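Local coordinates for protocadherin-19 isoform 1 (Danio rerio, PDB 5CO1), which mediates calcium-dependent homophilic cell adhesion, weakly on its own and strongly when in complex with cadherin cdh2, and is essential for early neurulation in the anterior neural plate, at residues F55-K60 against I80-K85; C152-Q155 against R161-E164. All coordinates share one frame; numbering follows the deposited sequence.

Overall arrangement
Contacts 1 and 2 lie in two successive cadherin domains, on opposite sides of the centre of the chain. Their centres are 53 Å apart, their nearest atoms are about 34 Å apart, and they do not touch. Contact 1 comes first along the chain and closes before contact 2 opens. Each joins the two sheets of its own beta sandwich, and they share no strand. Contact 1 spans the interior, from strand 55-57 to strand 77-86. Contact 2 packs two edge strands of different sheets against each other, 150-155 and 160-165, that follow one another in sequence. Calcium ions bound by residues such as E15, D107 and D143 lie at the junction of the two domains.

Contact 1: residues F55-K60 against I80-K85; sequences FKIDPK and IDVQAK
Two apolar pairs, F55 with I80 and I57 with V82, make the whole contact, and no hydrogen bond crosses it. The CA atoms of F55 and I80, and those of I57 and V82, stand 9.3 Å apart, a spacing that side chains alone can bridge. All four CB atoms point toward the partner segment. The pairs advance in the same order along both segments, so the two segments run the same way. I80 reaches F55 with its terminal methyl. Its CD1 lies over one face of the ring, displaced toward the rim, with F55 CD2 the nearest ring atom at 4.2 Å. The F55 ring also meets H78 edge-to-face and touches V100 and I64. I57 meets V82 methyl to methyl, with I57 CD1 4.0 Å from V82 CG1. The reach of I57 comes from an extended chain: CG1 is anti to the backbone N (chi1 -176°), and chi2 is also near 180°. V82 CG1 takes the matching position on its own residue. D58 turns the chain next. Its OD1 accepts from K60 N at 2.7 Å, which makes an Asx turn, and it also accepts from T61 N. T61 belongs to a calcium site together with D25 and L26, and L26 touches V82. The side chain of I57 is about 9 Å from a bound calcium ion. Strand 55-57 is at the edge of the sheet that also holds 63-66, whereas 77-86 is an inner strand of the facing sheet. Such face-to-face packing of apolar side chains forms the two-sheet hydrophobic core of a cadherin repeat.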
ATOM      1  N   PHE A  55      -0.905  18.488  -6.987  1.00 64.90           N
ATOM      2  CA  PHE A  55      -1.159  19.684  -6.199  1.00 61.56           C
ATOM      3  C   PHE A  55      -1.298  20.884  -7.110  1.00 63.62           C
ATOM      4  O   PHE A  55      -0.544  21.025  -8.061  1.00 63.80           O
ATOM      5  CB  PHE A  55      -0.018  19.928  -5.208  1.00 61.21           C
ATOM      6  CG  PHE A  55       0.196  18.818  -4.234  1.00 57.98           C
ATOM      7  CD1 PHE A  55      -0.507  18.782  -3.028  1.00 59.89           C
ATOM      8  CD2 PHE A  55       1.164  17.862  -4.468  1.00 55.65           C
ATOM      9  CE1 PHE A  55      -0.292  17.758  -2.110  1.00 62.35           C
ATOM     10  CE2 PHE A  55       1.380  16.825  -3.555  1.00 60.28           C
ATOM     11  CZ  PHE A  55       0.638  16.760  -2.386  1.00 61.01           C
ATOM     12  N   LYS A  56      -2.253  21.752  -6.798  1.00 64.22           N
ATOM     13  CA  LYS A  56      -2.330  23.063  -7.407  1.00 65.70           C
ATOM     14  C   LYS A  56      -2.148  24.125  -6.328  1.00 70.80           C
ATOM     15  O   LYS A  56      -2.377  23.866  -5.143  1.00 68.61           O
ATOM     16  CB  LYS A  56      -3.670  23.234  -8.117  1.00 67.18           C
ATOM     17  CG  LYS A  56      -4.897  23.200  -7.218  1.00 73.22           C
ATOM     18  CD  LYS A  56      -6.200  23.275  -8.019  1.00 74.01           C
ATOM     19  CE  LYS A  56      -7.433  23.204  -7.117  1.00 78.33           C
ATOM     20  NZ  LYS A  56      -7.695  21.862  -6.511  1.00 78.10           N
ATOM     21  N   ILE A  57      -1.722  25.314  -6.740  1.00 73.00           N
ATOM     22  CA  ILE A  57      -1.644  26.453  -5.826  1.00 71.20           C
ATOM     23  C   ILE A  57      -2.314  27.707  -6.403  1.00 64.78           C
ATOM     24  O   ILE A  57      -2.151  28.022  -7.560  1.00 69.86           O
ATOM     25  CB  ILE A  57      -0.186  26.759  -5.435  1.00 66.77           C
ATOM     26  CG1 ILE A  57      -0.131  27.883  -4.400  1.00 69.25           C
ATOM     27  CG2 ILE A  57       0.636  27.123  -6.660  1.00 71.50           C
ATOM     28  CD1 ILE A  57       1.277  28.402  -4.140  1.00 67.68           C
ATOM     29  N   ASP A  58      -3.050  28.422  -5.567  1.00 66.99           N
ATOM     30  CA  ASP A  58      -3.658  29.687  -5.948  1.00 75.54           C
ATOM     31  C   ASP A  58      -2.609  30.798  -6.026  1.00 77.17           C
ATOM     32  O   ASP A  58      -2.016  31.177  -5.016  1.00 80.08           O
ATOM     33  CB  ASP A  58      -4.744  30.077  -4.941  1.00 74.92           C
ATOM     34  CG  ASP A  58      -5.506  31.318  -5.358  1.00 83.10           C
ATOM     35  OD1 ASP A  58      -4.867  32.347  -5.670  1.00 87.03           O
ATOM     36  OD2 ASP A  58      -6.752  31.268  -5.377  1.00 87.99           O
ATOM     37  N   PRO A  59      -2.433  31.385  -7.217  1.00 80.70           N
ATOM     38  CA  PRO A  59      -1.315  32.308  -7.383  1.00 78.77           C
ATOM     39  C   PRO A  59      -1.451  33.548  -6.517  1.00 73.94           C
ATOM     40  O   PRO A  59      -0.463  34.212  -6.269  1.00 65.82           O
ATOM     41  CB  PRO A  59      -1.394  32.684  -8.860  1.00 75.90           C
ATOM     42  CG  PRO A  59      -2.848  32.595  -9.156  1.00 78.07           C
ATOM     43  CD  PRO A  59      -3.363  31.440  -8.356  1.00 76.25           C
ATOM     44  N   LYS A  60      -2.671  33.861  -6.088  1.00 78.56           N
ATOM     45  CA  LYS A  60      -2.944  35.077  -5.320  1.00 86.16           C
ATOM     46  C   LYS A  60      -2.836  34.877  -3.795  1.00 83.91           C
ATOM     47  O   LYS A  60      -2.237  35.704  -3.123  1.00 76.49           O
ATOM     48  CB  LYS A  60      -4.329  35.632  -5.690  1.00 95.19           C
ATOM     49  CG  LYS A  60      -4.531  37.093  -5.320  1.00105.99           C
ATOM     50  CD  LYS A  60      -5.883  37.629  -5.778  1.00117.84           C
ATOM     51  CE  LYS A  60      -6.267  38.888  -5.008  1.00122.67           C
ATOM     52  NZ  LYS A  60      -7.715  39.218  -5.123  1.00122.07           N
ATOM     53  N   ILE A  80       7.987  20.031  -2.531  1.00 72.70           N
ATOM     54  CA  ILE A  80       7.584  21.074  -3.464  1.00 67.48           C
ATOM     55  C   ILE A  80       8.389  22.310  -3.116  1.00 61.50           C
ATOM     56  O   ILE A  80       8.674  22.549  -1.955  1.00 65.07           O
ATOM     57  CB  ILE A  80       6.077  21.392  -3.361  1.00 72.44           C
ATOM     58  CG1 ILE A  80       5.248  20.117  -3.232  1.00 70.36           C
ATOM     59  CG2 ILE A  80       5.603  22.168  -4.584  1.00 78.10           C
ATOM     60  CD1 ILE A  80       3.931  20.332  -2.521  1.00 74.96           C
ATOM     61  N   ASP A  81       8.826  23.035  -4.132  1.00 57.67           N
ATOM     62  CA  ASP A  81       9.507  24.286  -3.931  1.00 57.38           C
ATOM     63  C   ASP A  81       8.606  25.400  -4.361  1.00 51.79           C
ATOM     64  O   ASP A  81       8.080  25.396  -5.460  1.00 54.45           O
ATOM     65  CB  ASP A  81      10.813  24.326  -4.710  1.00 69.27           C
ATOM     66  CG  ASP A  81      11.763  23.206  -4.310  1.00 82.78           C
ATOM     67  OD1 ASP A  81      12.412  23.334  -3.237  1.00 84.13           O
ATOM     68  OD2 ASP A  81      11.854  22.201  -5.067  1.00 94.23           O
ATOM     69  N   VAL A  82       8.357  26.326  -3.450  1.00 53.07           N
ATOM     70  CA  VAL A  82       7.408  27.372  -3.710  1.00 54.24           C
ATOM     71  C   VAL A  82       8.130  28.707  -3.707  1.00 53.53           C
ATOM     72  O   VAL A  82       8.980  28.952  -2.859  1.00 53.20           O
ATOM     73  CB  VAL A  82       6.298  27.345  -2.660  1.00 54.35           C
ATOM     74  CG1 VAL A  82       5.143  28.227  -3.103  1.00 63.37           C
ATOM     75  CG2 VAL A  82       5.788  25.930  -2.472  1.00 55.08           C
ATOM     76  N   GLN A  83       7.812  29.569  -4.661  1.00 53.44           N
ATOM     77  CA  GLN A  83       8.263  30.953  -4.557  1.00 57.86           C
ATOM     78  C   GLN A  83       7.164  32.019  -4.504  1.00 58.94           C
ATOM     79  O   GLN A  83       5.988  31.782  -4.838  1.00 58.41           O
ATOM     80  CB  GLN A  83       9.248  31.281  -5.664  1.00 67.20           C
ATOM     81  CG  GLN A  83       8.650  31.382  -7.062  1.00 73.57           C
ATOM     82  CD  GLN A  83       9.578  32.110  -8.023  1.00 76.77           C
ATOM     83  OE1 GLN A  83      10.773  31.791  -8.119  1.00 77.14           O
ATOM     84  NE2 GLN A  83       9.057  33.144  -8.675  1.00 76.25           N
ATOM     85  N   ALA A  84       7.588  33.202  -4.079  1.00 58.84           N
ATOM     86  CA  ALA A  84       6.753  34.396  -4.068  1.00 60.68           C
ATOM     87  C   ALA A  84       7.507  35.583  -4.661  1.00 59.37           C
ATOM     88  O   ALA A  84       8.635  35.884  -4.274  1.00 57.43           O
ATOM     89  CB  ALA A  84       6.340  34.715  -2.655  1.00 62.19           C
ATOM     90  N   LYS A  85       6.886  36.224  -5.635  1.00 69.19           N
ATOM     91  CA  LYS A  85       7.536  37.255  -6.433  1.00 75.26           C
ATOM     92  C   LYS A  85       6.489  38.320  -6.672  1.00 85.37           C
ATOM     93  O   LYS A  85       5.384  38.013  -7.138  1.00 78.73           O
ATOM     94  CB  LYS A  85       7.993  36.663  -7.760  1.00 74.63           C
ATOM     95  CG  LYS A  85       8.923  37.553  -8.554  1.00 90.79           C
ATOM     96  CD  LYS A  85       9.208  36.965  -9.931  1.00 98.20           C
ATOM     97  CE  LYS A  85      10.172  37.831 -10.730  1.00106.83           C
ATOM     98  NZ  LYS A  85       9.634  39.203 -10.951  1.00116.14           N
TER

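Contact 2: residues C152-Q155 against R161-E164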
ATOM      1  N   CYS A 152      -2.921 -15.646   8.527  1.00 59.60           N
ATOM      2  CA  CYS A 152      -3.803 -16.512   7.770  1.00 67.24           C
ATOM      3  C   CYS A 152      -3.873 -17.903   8.352  1.00 64.33           C
ATOM      4  O   CYS A 152      -3.375 -18.161   9.440  1.00 70.88           O
ATOM      5  CB  CYS A 152      -3.402 -16.537   6.290  1.00 71.02           C
ATOM      6  SG  CYS A 152      -1.788 -17.256   5.964  1.00 78.44           S
ATOM      7  N   ARG A 153      -4.639 -18.747   7.688  1.00 64.36           N
ATOM      8  CA  ARG A 153      -5.401 -19.761   8.358  1.00 65.73           C
ATOM      9  C   ARG A 153      -6.085 -20.593   7.306  1.00 64.38           C
ATOM     10  O   ARG A 153      -6.729 -20.067   6.399  1.00 59.51           O
ATOM     11  CB  ARG A 153      -6.468 -19.107   9.219  1.00 77.40           C
ATOM     12  CG  ARG A 153      -6.846 -19.891  10.454  1.00 78.48           C
ATOM     13  CD  ARG A 153      -8.221 -19.466  10.911  1.00 71.60           C
ATOM     14  NE  ARG A 153      -9.217 -20.400  10.446  1.00 73.44           N
ATOM     15  CZ  ARG A 153     -10.473 -20.413  10.858  1.00 74.37           C
ATOM     16  NH1 ARG A 153     -10.914 -19.485  11.693  1.00 70.78           N
ATOM     17  NH2 ARG A 153     -11.298 -21.353  10.415  1.00 82.51           N
ATOM     18  N   LEU A 154      -5.957 -21.898   7.464  1.00 75.29           N
ATOM     19  CA  LEU A 154      -6.587 -22.872   6.588  1.00 77.86           C
ATOM     20  C   LEU A 154      -7.987 -23.139   7.113  1.00 79.28           C
ATOM     21  O   LEU A 154      -8.205 -23.186   8.330  1.00 75.47           O
ATOM     22  CB  LEU A 154      -5.756 -24.154   6.630  1.00 78.89           C
ATOM     23  CG  LEU A 154      -5.825 -25.176   5.509  1.00 78.23           C
ATOM     24  CD1 LEU A 154      -5.817 -24.570   4.117  1.00 73.66           C
ATOM     25  CD2 LEU A 154      -4.627 -26.087   5.701  1.00 87.24           C
ATOM     26  N   GLN A 155      -8.941 -23.257   6.200  1.00 87.38           N
ATOM     27  CA  GLN A 155     -10.345 -23.414   6.579  1.00 96.74           C
ATOM     28  C   GLN A 155     -10.914 -24.682   5.984  1.00 94.89           C
ATOM     29  O   GLN A 155     -10.322 -25.280   5.082  1.00 98.66           O
ATOM     30  CB  GLN A 155     -11.174 -22.213   6.112  1.00 99.74           C
ATOM     31  CG  GLN A 155     -11.778 -21.393   7.234  1.00 98.03           C
ATOM     32  CD  GLN A 155     -12.630 -20.263   6.709  1.00 99.71           C
ATOM     33  OE1 GLN A 155     -12.490 -19.869   5.551  1.00 94.32           O
ATOM     34  NE2 GLN A 155     -13.524 -19.733   7.555  1.00 91.58           N
ATOM     35  N   ARG A 161      -2.301 -28.986   6.916  1.00 82.15           N
ATOM     36  CA  ARG A 161      -2.251 -27.837   7.801  1.00 83.84           C
ATOM     37  C   ARG A 161      -1.251 -26.809   7.291  1.00 77.48           C
ATOM     38  O   ARG A 161      -0.398 -27.129   6.485  1.00 93.57           O
ATOM     39  CB  ARG A 161      -1.885 -28.281   9.208  1.00 87.70           C
ATOM     40  CG  ARG A 161      -0.611 -29.087   9.283  1.00 95.05           C
ATOM     41  CD  ARG A 161      -0.144 -29.208  10.718  1.00105.50           C
ATOM     42  NE  ARG A 161       0.434 -27.962  11.200  1.00108.01           N
ATOM     43  CZ  ARG A 161       0.929 -27.785  12.421  1.00121.68           C
ATOM     44  NH1 ARG A 161       0.897 -28.775  13.302  1.00122.02           N
ATOM     45  NH2 ARG A 161       1.452 -26.612  12.766  1.00129.36           N
ATOM     46  N   LEU A 162      -1.420 -25.556   7.684  1.00 79.04           N
ATOM     47  CA  LEU A 162      -0.445 -24.518   7.375  1.00 81.70           C
ATOM     48  C   LEU A 162       0.518 -24.411   8.539  1.00 91.19           C
ATOM     49  O   LEU A 162       0.110 -24.533   9.691  1.00 97.16           O
ATOM     50  CB  LEU A 162      -1.122 -23.163   7.188  1.00 80.90           C
ATOM     51  CG  LEU A 162      -1.713 -22.781   5.830  1.00 78.38           C
ATOM     52  CD1 LEU A 162      -2.177 -21.329   5.886  1.00 74.51           C
ATOM     53  CD2 LEU A 162      -0.701 -22.961   4.716  1.00 72.63           C
ATOM     54  N   ASN A 163       1.778 -24.110   8.243  1.00 94.29           N
ATOM     55  CA  ASN A 163       2.753 -23.850   9.289  1.00 98.76           C
ATOM     56  C   ASN A 163       3.266 -22.420   9.228  1.00 99.06           C
ATOM     57  O   ASN A 163       3.626 -21.920   8.169  1.00 97.92           O
ATOM     58  CB  ASN A 163       3.908 -24.842   9.187  1.00109.18           C
ATOM     59  CG  ASN A 163       3.967 -25.794  10.363  1.00112.97           C
ATOM     60  OD1 ASN A 163       3.204 -26.756  10.428  1.00113.01           O
ATOM     61  ND2 ASN A 163       4.897 -25.549  11.287  1.00112.97           N
ATOM     62  N   GLU A 164       3.305 -21.768  10.380  1.00113.12           N
ATOM     63  CA  GLU A 164       3.527 -20.329  10.450  1.00131.29           C
ATOM     64  C   GLU A 164       5.022 -20.023  10.605  1.00133.29           C
ATOM     65  O   GLU A 164       5.632 -20.366  11.618  1.00136.53           O
ATOM     66  CB  GLU A 164       2.714 -19.725  11.619  1.00146.47           C
ATOM     67  CG  GLU A 164       3.177 -20.112  13.034  1.00157.28           C
ATOM     68  CD  GLU A 164       2.299 -21.147  13.741  1.00152.05           C
ATOM     69  OE1 GLU A 164       2.454 -21.295  14.973  1.00146.44           O
ATOM     70  OE2 GLU A 164       1.497 -21.847  13.082  1.00139.96           O
TER
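C152, L154 and L162 form an apolar contact, partly side chain on backbone, between the edge strands of two sheets, at the partly exposed margin of the second of the two cadherin domains in this fragment. The strands run antiparallel at 168°, and their axes come within 6.7 Å. No hydrogen bond links them. Each bonds to its own sheet, 152-155 only weakly: R153 and Q155 pair with L190 and T188, while R161 and N163 pair with L172 and T170. The chain leaves one sheet at 150-155 and enters the other at 160-165 after a short link. The CA atoms of L154 and L162 are the closest pair of CA atoms, at 6.4 Å. Both leucines point toward the opposite strand but reach it differently. L154 lays a methyl against backbone. Its chi1 of -158° swings CG out opposite the backbone N, and CD2 ends 3.6 Å from R161 CA and 3.8 Å from L162 N. L162 reaches back along the partner strand, toward its N-terminal end. Its CD1 lies 4.0 Å from R153 N and 4.1 Å from C152 SG. The two leucines also meet near their bases, with L154 CB 4.3 Å from L162 CG. L171 touches both leucines, V137 touches L162, and V139, I189 and A191 touch C152. The side chain of C152 is about 13 Å from a bound calcium ion, so this is packing away from the metal sites. The crossing from one edge strand to the next, closing one side of a two-sheet sandwich, belongs to the Greek-key fold of cadherin repeats.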